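Local atomic coordinates of putative peptide ABC-transport system periplasmic peptide-binding protein (Campylobacter jejuni, PDB entry 4OEV), a protein that binds nickel(II) outside the cytoplasm, here together with oxalate, as the solute-binding component of an ABC-type importer, and belongs to a family generally assigned to peptide transport. Residues A[334-339]-A[365-370]; A[242-247]-A[379-384]; A[196-201]-A[338-343]; A[264-269]-A[349-354]. All blocks are in the same frame, centred on the assembly; numbering follows the deposited sequence.

Interaction 1: A[334-339]-A[365-370]; sequences EIWAMS and VAKPAG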
# COMPACT_ATOMS: atom_id res chain seq x y z
N GLU A 334 -19.10 -14.39 7.91
CA GLU A 334 -19.23 -12.93 8.04
C GLU A 334 -18.38 -12.20 7.04
O GLU A 334 -17.31 -12.69 6.66
CB GLU A 334 -18.86 -12.48 9.44
CG GLU A 334 -19.76 -13.06 10.49
CD GLU A 334 -19.28 -12.77 11.88
OE1 GLU A 334 -20.12 -12.89 12.79
OE2 GLU A 334 -18.06 -12.45 12.06
N ILE A 335 -18.86 -11.05 6.58
CA ILE A 335 -18.07 -10.18 5.71
C ILE A 335 -17.80 -8.87 6.46
O ILE A 335 -18.75 -8.16 6.77
CB ILE A 335 -18.81 -9.88 4.39
CG1 ILE A 335 -19.15 -11.17 3.65
CG2 ILE A 335 -18.00 -8.97 3.52
CD1 ILE A 335 -20.28 -10.96 2.60
N TRP A 336 -16.54 -8.57 6.76
CA TRP A 336 -16.24 -7.38 7.56
C TRP A 336 -15.74 -6.22 6.69
O TRP A 336 -14.96 -6.43 5.75
CB TRP A 336 -15.19 -7.73 8.62
CG TRP A 336 -15.75 -8.53 9.79
CD1 TRP A 336 -16.31 -9.79 9.76
CD2 TRP A 336 -15.79 -8.11 11.16
NE1 TRP A 336 -16.70 -10.17 11.02
CE2 TRP A 336 -16.39 -9.17 11.90
CE3 TRP A 336 -15.39 -6.95 11.84
CZ2 TRP A 336 -16.59 -9.09 13.28
CZ3 TRP A 336 -15.60 -6.87 13.22
CH2 TRP A 336 -16.18 -7.94 13.91
N ALA A 337 -16.20 -5.00 6.98
CA ALA A 337 -15.77 -3.83 6.22
C ALA A 337 -15.41 -2.72 7.17
O ALA A 337 -16.02 -2.58 8.23
CB ALA A 337 -16.89 -3.33 5.22
N MET A 338 -14.41 -1.92 6.78
CA MET A 338 -14.12 -0.68 7.48
C MET A 338 -15.31 0.27 7.40
O MET A 338 -15.63 0.73 6.30
CB MET A 338 -12.89 0.00 6.86
CG MET A 338 -11.60 -0.83 6.88
SD MET A 338 -10.38 0.12 6.00
CE MET A 338 -8.88 -0.88 6.15
N SER A 339 -15.96 0.58 8.53
CA SER A 339 -17.20 1.36 8.52
C SER A 339 -16.99 2.82 8.15
O SER A 339 -17.94 3.50 7.77
CB SER A 339 -17.92 1.25 9.87
OG SER A 339 -17.11 1.73 10.93
N VAL A 365 -20.57 -7.07 8.67
CA VAL A 365 -20.19 -6.48 9.94
C VAL A 365 -19.29 -5.27 9.65
O VAL A 365 -18.17 -5.42 9.21
CB VAL A 365 -19.46 -7.51 10.84
CG1 VAL A 365 -19.12 -6.88 12.20
CG2 VAL A 365 -20.31 -8.83 10.96
N ALA A 366 -19.78 -4.07 9.93
CA ALA A 366 -19.02 -2.84 9.59
C ALA A 366 -18.55 -2.21 10.89
O ALA A 366 -19.39 -1.89 11.73
CB ALA A 366 -19.91 -1.87 8.76
N LYS A 367 -17.23 -2.10 11.09
CA LYS A 367 -16.65 -1.50 12.30
C LYS A 367 -15.50 -0.56 11.86
O LYS A 367 -14.96 -0.73 10.77
CB LYS A 367 -16.12 -2.59 13.24
CG LYS A 367 -17.18 -3.58 13.77
CD LYS A 367 -18.13 -2.97 14.77
CE LYS A 367 -19.20 -3.96 15.22
NZ LYS A 367 -20.28 -3.30 16.01
N PRO A 368 -15.10 0.40 12.71
CA PRO A 368 -14.07 1.38 12.32
C PRO A 368 -12.71 0.75 12.05
O PRO A 368 -12.30 -0.08 12.85
CB PRO A 368 -13.98 2.30 13.54
CG PRO A 368 -15.26 2.12 14.25
CD PRO A 368 -15.64 0.68 14.04
N ALA A 369 -12.04 1.15 10.97
CA ALA A 369 -10.67 0.71 10.68
C ALA A 369 -9.84 0.77 11.95
O ALA A 369 -10.04 1.66 12.76
CB ALA A 369 -10.02 1.59 9.59
N GLY A 370 -9.00 -0.24 12.16
CA GLY A 370 -8.12 -0.23 13.33
C GLY A 370 -8.78 -0.67 14.64
O GLY A 370 -8.13 -0.74 15.68

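Interaction 2: A[242-247]-A[379-384]; sequences RALMFN and SFLIGW. With OXL (oxalate ion), chain D.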
# COMPACT_ATOMS: atom_id res chain seq x y z
N ARG A 242 -9.44 -3.25 -4.71
CA ARG A 242 -10.26 -3.74 -3.62
C ARG A 242 -10.64 -5.19 -3.93
O ARG A 242 -10.77 -5.54 -5.08
CB ARG A 242 -11.58 -2.94 -3.42
CG ARG A 242 -11.31 -1.50 -2.97
CD ARG A 242 -10.92 -1.41 -1.51
NE ARG A 242 -10.34 -0.12 -1.22
CZ ARG A 242 -9.06 0.20 -1.42
NH1 ARG A 242 -8.20 -0.67 -1.93
NH2 ARG A 242 -8.65 1.42 -1.12
N ALA A 243 -10.77 -5.99 -2.89
CA ALA A 243 -11.06 -7.43 -3.02
C ALA A 243 -11.72 -7.93 -1.76
O ALA A 243 -11.58 -7.29 -0.72
CB ALA A 243 -9.71 -8.23 -3.31
N LEU A 244 -12.43 -9.08 -1.86
CA LEU A 244 -12.83 -9.82 -0.68
C LEU A 244 -11.68 -10.75 -0.30
O LEU A 244 -11.31 -11.61 -1.10
CB LEU A 244 -14.10 -10.68 -0.91
CG LEU A 244 -14.57 -11.39 0.35
CD1 LEU A 244 -15.01 -10.30 1.29
CD2 LEU A 244 -15.78 -12.40 -0.01
N MET A 245 -11.14 -10.58 0.91
CA MET A 245 -10.08 -11.47 1.46
C MET A 245 -10.79 -12.68 2.08
O MET A 245 -11.54 -12.49 3.02
CB MET A 245 -9.27 -10.75 2.55
CG MET A 245 -8.00 -11.50 3.21
SD MET A 245 -7.83 -11.10 4.99
CE MET A 245 -9.16 -12.10 5.66
N PHE A 246 -10.52 -13.90 1.61
CA PHE A 246 -10.97 -15.12 2.29
C PHE A 246 -10.07 -15.44 3.46
O PHE A 246 -8.81 -15.42 3.31
CB PHE A 246 -10.96 -16.33 1.35
CG PHE A 246 -11.86 -16.21 0.16
CD1 PHE A 246 -13.22 -15.98 0.31
CD2 PHE A 246 -11.35 -16.43 -1.11
CE1 PHE A 246 -14.03 -15.91 -0.77
CE2 PHE A 246 -12.17 -16.38 -2.21
CZ PHE A 246 -13.53 -16.13 -2.04
N ASN A 247 -10.65 -15.76 4.61
CA ASN A 247 -9.85 -16.28 5.68
C ASN A 247 -9.79 -17.80 5.49
O ASN A 247 -10.81 -18.50 5.56
CB ASN A 247 -10.39 -15.93 7.09
CG ASN A 247 -9.40 -16.35 8.18
OD1 ASN A 247 -8.74 -17.39 8.02
ND2 ASN A 247 -9.29 -15.57 9.30
N SER A 379 -14.04 -13.09 6.52
CA SER A 379 -13.65 -12.44 5.29
C SER A 379 -13.65 -10.93 5.52
O SER A 379 -14.26 -10.42 6.49
CB SER A 379 -14.56 -12.85 4.13
OG SER A 379 -15.90 -12.38 4.29
N PHE A 380 -12.95 -10.22 4.65
CA PHE A 380 -12.62 -8.82 4.90
C PHE A 380 -12.53 -8.08 3.57
O PHE A 380 -11.92 -8.59 2.64
CB PHE A 380 -11.27 -8.73 5.68
CG PHE A 380 -10.84 -7.33 6.01
CD1 PHE A 380 -11.46 -6.62 7.03
CD2 PHE A 380 -9.79 -6.73 5.31
CE1 PHE A 380 -11.04 -5.32 7.34
CE2 PHE A 380 -9.37 -5.42 5.62
CZ PHE A 380 -10.01 -4.71 6.61
N LEU A 381 -13.16 -6.89 3.48
CA LEU A 381 -13.12 -6.09 2.26
C LEU A 381 -11.76 -5.37 2.27
O LEU A 381 -11.67 -4.30 2.85
CB LEU A 381 -14.28 -5.08 2.22
CG LEU A 381 -14.80 -4.77 0.80
CD1 LEU A 381 -13.70 -4.28 -0.10
CD2 LEU A 381 -15.40 -6.01 0.18
N ILE A 382 -10.77 -5.99 1.65
CA ILE A 382 -9.33 -5.66 1.76
C ILE A 382 -8.86 -4.83 0.56
O ILE A 382 -9.59 -4.72 -0.43
CB ILE A 382 -8.51 -6.99 1.84
CG1 ILE A 382 -7.08 -6.77 2.43
CG2 ILE A 382 -8.34 -7.56 0.38
CD1 ILE A 382 -6.44 -8.08 2.86
N GLY A 383 -7.64 -4.24 0.61
CA GLY A 383 -7.16 -3.52 -0.55
C GLY A 383 -5.60 -3.58 -0.44
O GLY A 383 -5.11 -3.71 0.68
N TRP A 384 -4.89 -3.56 -1.57
CA TRP A 384 -3.39 -3.47 -1.61
C TRP A 384 -3.03 -2.88 -2.93
O TRP A 384 -3.88 -2.73 -3.78
CB TRP A 384 -2.69 -4.85 -1.49
CG TRP A 384 -2.93 -5.59 -0.24
CD1 TRP A 384 -3.66 -6.76 -0.09
CD2 TRP A 384 -2.48 -5.23 1.05
NE1 TRP A 384 -3.67 -7.13 1.24
CE2 TRP A 384 -2.94 -6.21 1.95
CE3 TRP A 384 -1.68 -4.19 1.54
CZ2 TRP A 384 -2.64 -6.16 3.31
CZ3 TRP A 384 -1.40 -4.14 2.89
CH2 TRP A 384 -1.86 -5.13 3.75
C1 OXL D . -6.47 -2.64 3.63
C2 OXL D . -5.15 -3.16 4.16
O1 OXL D . -7.50 -3.39 3.35
O2 OXL D . -5.20 -4.20 4.85
O3 OXL D . -6.55 -1.40 3.50
O4 OXL D . -4.05 -2.50 4.05

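Interaction 3: A[196-201]-A[338-343]; sequences HIFDPS and MSNDPL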
# COMPACT_ATOMS: atom_id res chain seq x y z
N HIS A 196 -5.31 13.83 10.58
CA HIS A 196 -5.77 12.46 10.52
C HIS A 196 -7.28 12.39 10.37
O HIS A 196 -8.00 12.55 11.35
CB HIS A 196 -5.38 11.68 11.77
CG HIS A 196 -5.87 10.25 11.77
ND1 HIS A 196 -6.43 9.66 12.88
CD2 HIS A 196 -5.87 9.31 10.80
CE1 HIS A 196 -6.78 8.41 12.58
NE2 HIS A 196 -6.44 8.17 11.33
N ILE A 197 -7.75 12.14 9.15
CA ILE A 197 -9.22 12.03 8.93
C ILE A 197 -9.51 10.78 8.14
O ILE A 197 -9.34 10.77 6.90
CB ILE A 197 -9.80 13.28 8.22
CG1 ILE A 197 -9.52 14.53 9.04
CG2 ILE A 197 -11.32 13.10 7.98
CD1 ILE A 197 -9.99 15.84 8.37
N PHE A 198 -9.97 9.72 8.82
CA PHE A 198 -10.10 8.43 8.16
C PHE A 198 -11.50 8.19 7.57
O PHE A 198 -11.75 7.12 7.00
CB PHE A 198 -9.68 7.28 9.12
CG PHE A 198 -10.72 6.87 10.18
CD1 PHE A 198 -11.77 7.70 10.57
CD2 PHE A 198 -10.61 5.61 10.80
CE1 PHE A 198 -12.69 7.29 11.55
CE2 PHE A 198 -11.52 5.19 11.77
CZ PHE A 198 -12.57 6.04 12.14
N ASP A 199 -12.38 9.17 7.70
CA ASP A 199 -13.75 9.10 7.14
C ASP A 199 -13.94 10.27 6.17
O ASP A 199 -13.86 11.41 6.60
CB ASP A 199 -14.78 9.14 8.28
CG ASP A 199 -16.22 8.99 7.79
OD1 ASP A 199 -17.02 8.39 8.55
OD2 ASP A 199 -16.57 9.44 6.67
N PRO A 200 -14.12 9.98 4.87
CA PRO A 200 -14.20 10.99 3.80
C PRO A 200 -15.44 11.91 3.91
O PRO A 200 -15.43 13.04 3.36
CB PRO A 200 -14.30 10.15 2.52
CG PRO A 200 -14.95 8.79 3.00
CD PRO A 200 -14.36 8.60 4.37
N SER A 201 -16.47 11.49 4.62
CA SER A 201 -17.61 12.39 4.80
C SER A 201 -17.17 13.53 5.74
O SER A 201 -17.63 14.68 5.64
CB SER A 201 -18.83 11.63 5.35
OG SER A 201 -18.60 11.21 6.69
N MET A 338 -14.41 -1.92 6.78
CA MET A 338 -14.12 -0.68 7.48
C MET A 338 -15.31 0.27 7.40
O MET A 338 -15.63 0.73 6.30
CB MET A 338 -12.89 0.00 6.86
CG MET A 338 -11.60 -0.83 6.88
SD MET A 338 -10.38 0.12 6.00
CE MET A 338 -8.88 -0.88 6.15
N SER A 339 -15.96 0.58 8.53
CA SER A 339 -17.20 1.36 8.52
C SER A 339 -16.99 2.82 8.15
O SER A 339 -17.94 3.50 7.77
CB SER A 339 -17.92 1.25 9.87
OG SER A 339 -17.11 1.73 10.93
N ASN A 340 -15.75 3.30 8.29
CA ASN A 340 -15.39 4.68 7.91
C ASN A 340 -15.12 4.80 6.41
O ASN A 340 -14.84 5.90 5.90
CB ASN A 340 -14.16 5.13 8.69
CG ASN A 340 -13.00 4.14 8.53
OD1 ASN A 340 -13.09 3.00 8.93
ND2 ASN A 340 -11.92 4.58 7.92
N ASP A 341 -15.15 3.68 5.70
CA ASP A 341 -14.94 3.70 4.24
C ASP A 341 -16.23 3.31 3.49
O ASP A 341 -16.58 2.11 3.43
CB ASP A 341 -13.80 2.77 3.86
CG ASP A 341 -13.39 2.91 2.39
OD1 ASP A 341 -14.23 3.32 1.56
OD2 ASP A 341 -12.20 2.60 2.09
N PRO A 342 -16.90 4.32 2.88
CA PRO A 342 -18.22 4.06 2.32
C PRO A 342 -18.14 3.11 1.15
O PRO A 342 -19.11 2.37 0.94
CB PRO A 342 -18.72 5.44 1.88
CG PRO A 342 -17.43 6.25 1.57
CD PRO A 342 -16.43 5.71 2.63
N LEU A 343 -17.00 3.09 0.45
CA LEU A 343 -16.83 2.22 -0.70
C LEU A 343 -16.83 0.76 -0.26
O LEU A 343 -17.51 -0.10 -0.85
CB LEU A 343 -15.56 2.57 -1.45
CG LEU A 343 -15.27 1.66 -2.63
CD1 LEU A 343 -16.50 1.63 -3.54
CD2 LEU A 343 -14.10 2.20 -3.40

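Interaction 4: A[264-269]-A[349-354]; sequences YAVDKE and GILQSE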
# COMPACT_ATOMS: atom_id res chain seq x y z
N TYR A 264 -17.44 -16.88 -8.95
CA TYR A 264 -18.39 -16.96 -10.08
C TYR A 264 -19.71 -16.26 -9.77
O TYR A 264 -20.50 -15.92 -10.68
CB TYR A 264 -18.67 -18.43 -10.46
CG TYR A 264 -17.58 -19.08 -11.30
CD1 TYR A 264 -17.26 -18.60 -12.56
CD2 TYR A 264 -16.87 -20.18 -10.82
CE1 TYR A 264 -16.26 -19.20 -13.32
CE2 TYR A 264 -15.89 -20.78 -11.57
CZ TYR A 264 -15.58 -20.28 -12.83
OH TYR A 264 -14.57 -20.86 -13.57
N ALA A 265 -19.96 -16.03 -8.48
CA ALA A 265 -21.23 -15.48 -8.04
C ALA A 265 -21.33 -13.96 -8.20
O ALA A 265 -22.43 -13.40 -8.20
CB ALA A 265 -21.46 -15.83 -6.59
N VAL A 266 -20.20 -13.28 -8.29
CA VAL A 266 -20.21 -11.81 -8.26
C VAL A 266 -20.16 -11.19 -9.66
O VAL A 266 -19.25 -11.47 -10.45
CB VAL A 266 -18.99 -11.27 -7.42
CG1 VAL A 266 -19.02 -9.71 -7.40
CG2 VAL A 266 -19.04 -11.81 -5.99
N ASP A 267 -21.12 -10.33 -9.98
CA ASP A 267 -21.14 -9.62 -11.25
C ASP A 267 -20.31 -8.35 -11.12
O ASP A 267 -20.84 -7.28 -10.79
CB ASP A 267 -22.58 -9.31 -11.71
CG ASP A 267 -22.66 -8.67 -13.10
OD1 ASP A 267 -21.60 -8.51 -13.75
OD2 ASP A 267 -23.78 -8.38 -13.56
N LYS A 268 -19.00 -8.50 -11.35
CA LYS A 268 -18.05 -7.41 -11.17
C LYS A 268 -18.30 -6.27 -12.15
O LYS A 268 -18.09 -5.10 -11.81
CB LYS A 268 -16.61 -7.92 -11.37
CG LYS A 268 -16.24 -9.08 -10.48
CD LYS A 268 -14.74 -9.24 -10.48
CE LYS A 268 -14.32 -10.67 -10.33
NZ LYS A 268 -12.78 -10.80 -10.34
N GLU A 269 -18.74 -6.59 -13.37
CA GLU A 269 -19.01 -5.52 -14.34
C GLU A 269 -20.06 -4.56 -13.80
O GLU A 269 -19.92 -3.35 -13.91
CB GLU A 269 -19.46 -6.08 -15.68
CG GLU A 269 -18.37 -6.70 -16.52
CD GLU A 269 -17.36 -5.67 -17.02
OE1 GLU A 269 -17.73 -4.48 -17.18
OE2 GLU A 269 -16.19 -6.06 -17.26
N GLY A 349 -22.00 -4.92 1.24
CA GLY A 349 -23.43 -5.03 0.98
C GLY A 349 -23.77 -5.70 -0.34
O GLY A 349 -24.69 -6.53 -0.41
N ILE A 350 -23.03 -5.37 -1.39
CA ILE A 350 -23.26 -5.93 -2.71
C ILE A 350 -22.88 -7.42 -2.73
O ILE A 350 -23.67 -8.27 -3.20
CB ILE A 350 -22.49 -5.14 -3.78
CG1 ILE A 350 -23.11 -3.74 -3.91
CG2 ILE A 350 -22.60 -5.82 -5.14
CD1 ILE A 350 -22.31 -2.81 -4.80
N LEU A 351 -21.73 -7.75 -2.13
CA LEU A 351 -21.33 -9.16 -2.04
C LEU A 351 -22.41 -10.01 -1.33
O LEU A 351 -22.79 -11.07 -1.82
CB LEU A 351 -19.99 -9.29 -1.30
CG LEU A 351 -18.80 -8.66 -2.00
CD1 LEU A 351 -17.55 -8.84 -1.11
CD2 LEU A 351 -18.55 -9.25 -3.38
N GLN A 352 -22.92 -9.51 -0.21
CA GLN A 352 -23.95 -10.20 0.55
C GLN A 352 -25.18 -10.45 -0.32
O GLN A 352 -25.75 -11.52 -0.31
CB GLN A 352 -24.33 -9.41 1.80
CG GLN A 352 -25.52 -10.02 2.60
CD GLN A 352 -25.96 -9.09 3.72
OE1 GLN A 352 -26.22 -7.90 3.48
NE2 GLN A 352 -26.01 -9.60 4.95
N SER A 353 -25.55 -9.46 -1.11
CA SER A 353 -26.63 -9.56 -2.07
C SER A 353 -26.36 -10.61 -3.16
O SER A 353 -27.23 -11.44 -3.47
CB SER A 353 -26.86 -8.19 -2.75
OG SER A 353 -27.75 -8.44 -3.82
N GLU A 354 -25.16 -10.57 -3.74
CA GLU A 354 -24.72 -11.51 -4.79
C GLU A 354 -24.73 -12.95 -4.28
O GLU A 354 -25.20 -13.88 -4.97
CB GLU A 354 -23.30 -11.12 -5.29
CG GLU A 354 -23.25 -9.80 -6.08
CD GLU A 354 -24.11 -9.85 -7.36
OE1 GLU A 354 -25.35 -9.81 -7.26
OE2 GLU A 354 -23.55 -9.93 -8.47
O HOH W 1 -24.89 -14.30 -7.50

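Interaction 1: A[334-339]-A[365-370]
Strands 334-338 and 365-367 run parallel, their short axes 4.7 Å apart and inclined by 25°, and four backbone hydrogen bonds zip them together. The bonds follow the parallel pattern: V365 donates to the oxygen of I335 and accepts from the amide of A337, then K367 donates to A337 and accepts from S339. The straightest is V365 N to I335 O, 2.8 Å with 172° at the hydrogen.

On one face of the sheet W336 and V365 are neighbours, pointing the same way. CG1 of V365, anti to its backbone N, lies over the six-membered ring of W336, 3.4 Å from the ring centroid and only 5° off the normal, a clear CH-pi contact that a branched beta carbon beside a flat indole readily makes. The indole is fixed in rotation from its rim: NE1 of W336 donates in the ring plane to OE2 of E334 at 2.9 Å, two residues back on the same strand and so on the same face. CG of K367 touches the ring obliquely, at CZ3. The pairing closes a beta-alpha-beta crossover, in which helix 342-357 leads from strand 329-338 to strand 361-367; A337 and A366 share the opposite face, and A337 packs on A348 of that helix, its small methyl allowing the helix to pack close.

Just past the strand ends, S339 and A369 still touch the opposite strand. CB of S339 rests 3.9 Å from CB of A366, while the extended side chain of M338, which also touches the bound oxalate, brings SD to 3.9 Å from CB of A369.

Interaction 2: A[242-247]-A[379-384]
Four backbone hydrogen bonds hold the antiparallel strands 242-246 and 379-384, two in each of the hydrogen-bonded pairs A243-I382 and M245-F380. The tightest and straightest runs from M245 N to F380 O, 2.7 Å with 172° at the hydrogen. Near the C-terminal end of strand 379-384, G383 N gives a weak bond to O1 of oxalate, 2.9 Å away, and R344 NH2 also hydrogen-bonds the anion. G383 has no side chain, as its place requires: a beta carbon would clash with NH1 of R242, which lies 3.3 Å from G383 CA. That guanidinium is held by a salt bridge to D240.

On one face M245, its CG anti to the backbone N, lays CG 3.8 Å from CD1 of I382 and swings CE to 4.0 Å from CB of F380; a flexible thioether can serve both. On the other, CD1 of L244 meets S379, whose OG hydrogen-bonds the backbone oxygen of E334.

Around the anion, W384 puts a ring face under O4, CZ3 at 3.3 Å, while F380 turns its edge to O1. Backbone amide, aromatic walls and I382 thus form one side of the oxalate pocket of this solute-binding protein.

Interaction 3: A[196-201]-A[338-343]
N340 carries much of the tight part of this contact. Its CG sits in the crowded position between the backbone N and the carbonyl carbon (chi1 53°), which sends the amide across to F198. There ND2 donates to the backbone oxygen of F198, 2.7 Å away and straight at 178°; the oxygen lies in the amide plane, whereas the donor approaches from above the carbonyl plane. The same amide lies over one face of the F198 ring, the planes 17° apart, with ND2 3.3 Å from CD2 of F198. CB of N340 adds a CH-pi contact to that ring, 3.8 Å from its centroid. Asparagine suits the place because a short, flat amide can stack and donate at once, and its OD1 is taken by the amide of A369. The two prolines also meet tightly, tip to tip, CG of P200 only 3.4 Å from CD of P342, and CD of P200 lies 3.1 Å from the oxygen of N340.

On the loose side, S201 is exposed and bonds within its own helix start, where OD2 of D199 accepts from its N and its OG.

Each proline opens a helix behind an aspartate N-cap: D199 caps helix 200-208, and D341, the last residue of a type I turn that begins at M338, caps helix 342-357. The contact joins two helix starts, which follow strands 191-196 and 329-338.

Interaction 4: A[264-269]-A[349-354]
The link between helices 256-265 and 268-274 lies against the C-terminal half of helix 342-357, the connecting helix of a beta-alpha-beta unit. At A265 the small side chain lets the backbone come near the helix, and one water bridges the two segments, donating to the backbone O of A265 at 2.7 Å and to the backbone O of E354 at 2.6 Å.

V266 supplies the apolar part. With CG1 anti to the backbone N (chi1 180°), it offers CG2 to CD2 of L351 at 3.7 Å, the two side chains crossing obliquely; both also pack on L457 of strand 454-467, a buried setting that suits branched aliphatic residues.

D267, the centre of an inverse gamma turn, is the N-cap of helix 268-274. Its own carboxylate leads away from E354: OD2 of D267 is 5.3 Å from OE2 of E354, which probably limits repulsion if both are ionised. Its backbone amide, by contrast, is gripped by E354, whose chain bends at chi2 (-61°) to curl back toward the link. A glutamate has just the reach for this: OE2 of E354 accepts from D267 N at 2.9 Å through its anti lone pair.

Helix 342-357 ties the set together: its start belongs to interaction 3, its C-terminal half to interaction 4, and it bridges the two strands of interaction 1. Interactions 1 and 2, with centres 11 Å apart, are joined through W336 O and L381 N, 2.9 Å apart. Interaction 3 shares M338 and S339 with interaction 1, and CE of M338 lies 4.0 Å from CZ of F380 in interaction 2. L351 CD1 of interaction 4 packs 3.8 Å from L244 CD1 of interaction 2. Oxalate lies beside interaction 2 and M338; the side chains of M338 and W384 are each about 5 Å from the bound nickel ion, whereas interaction 4 lies farther off.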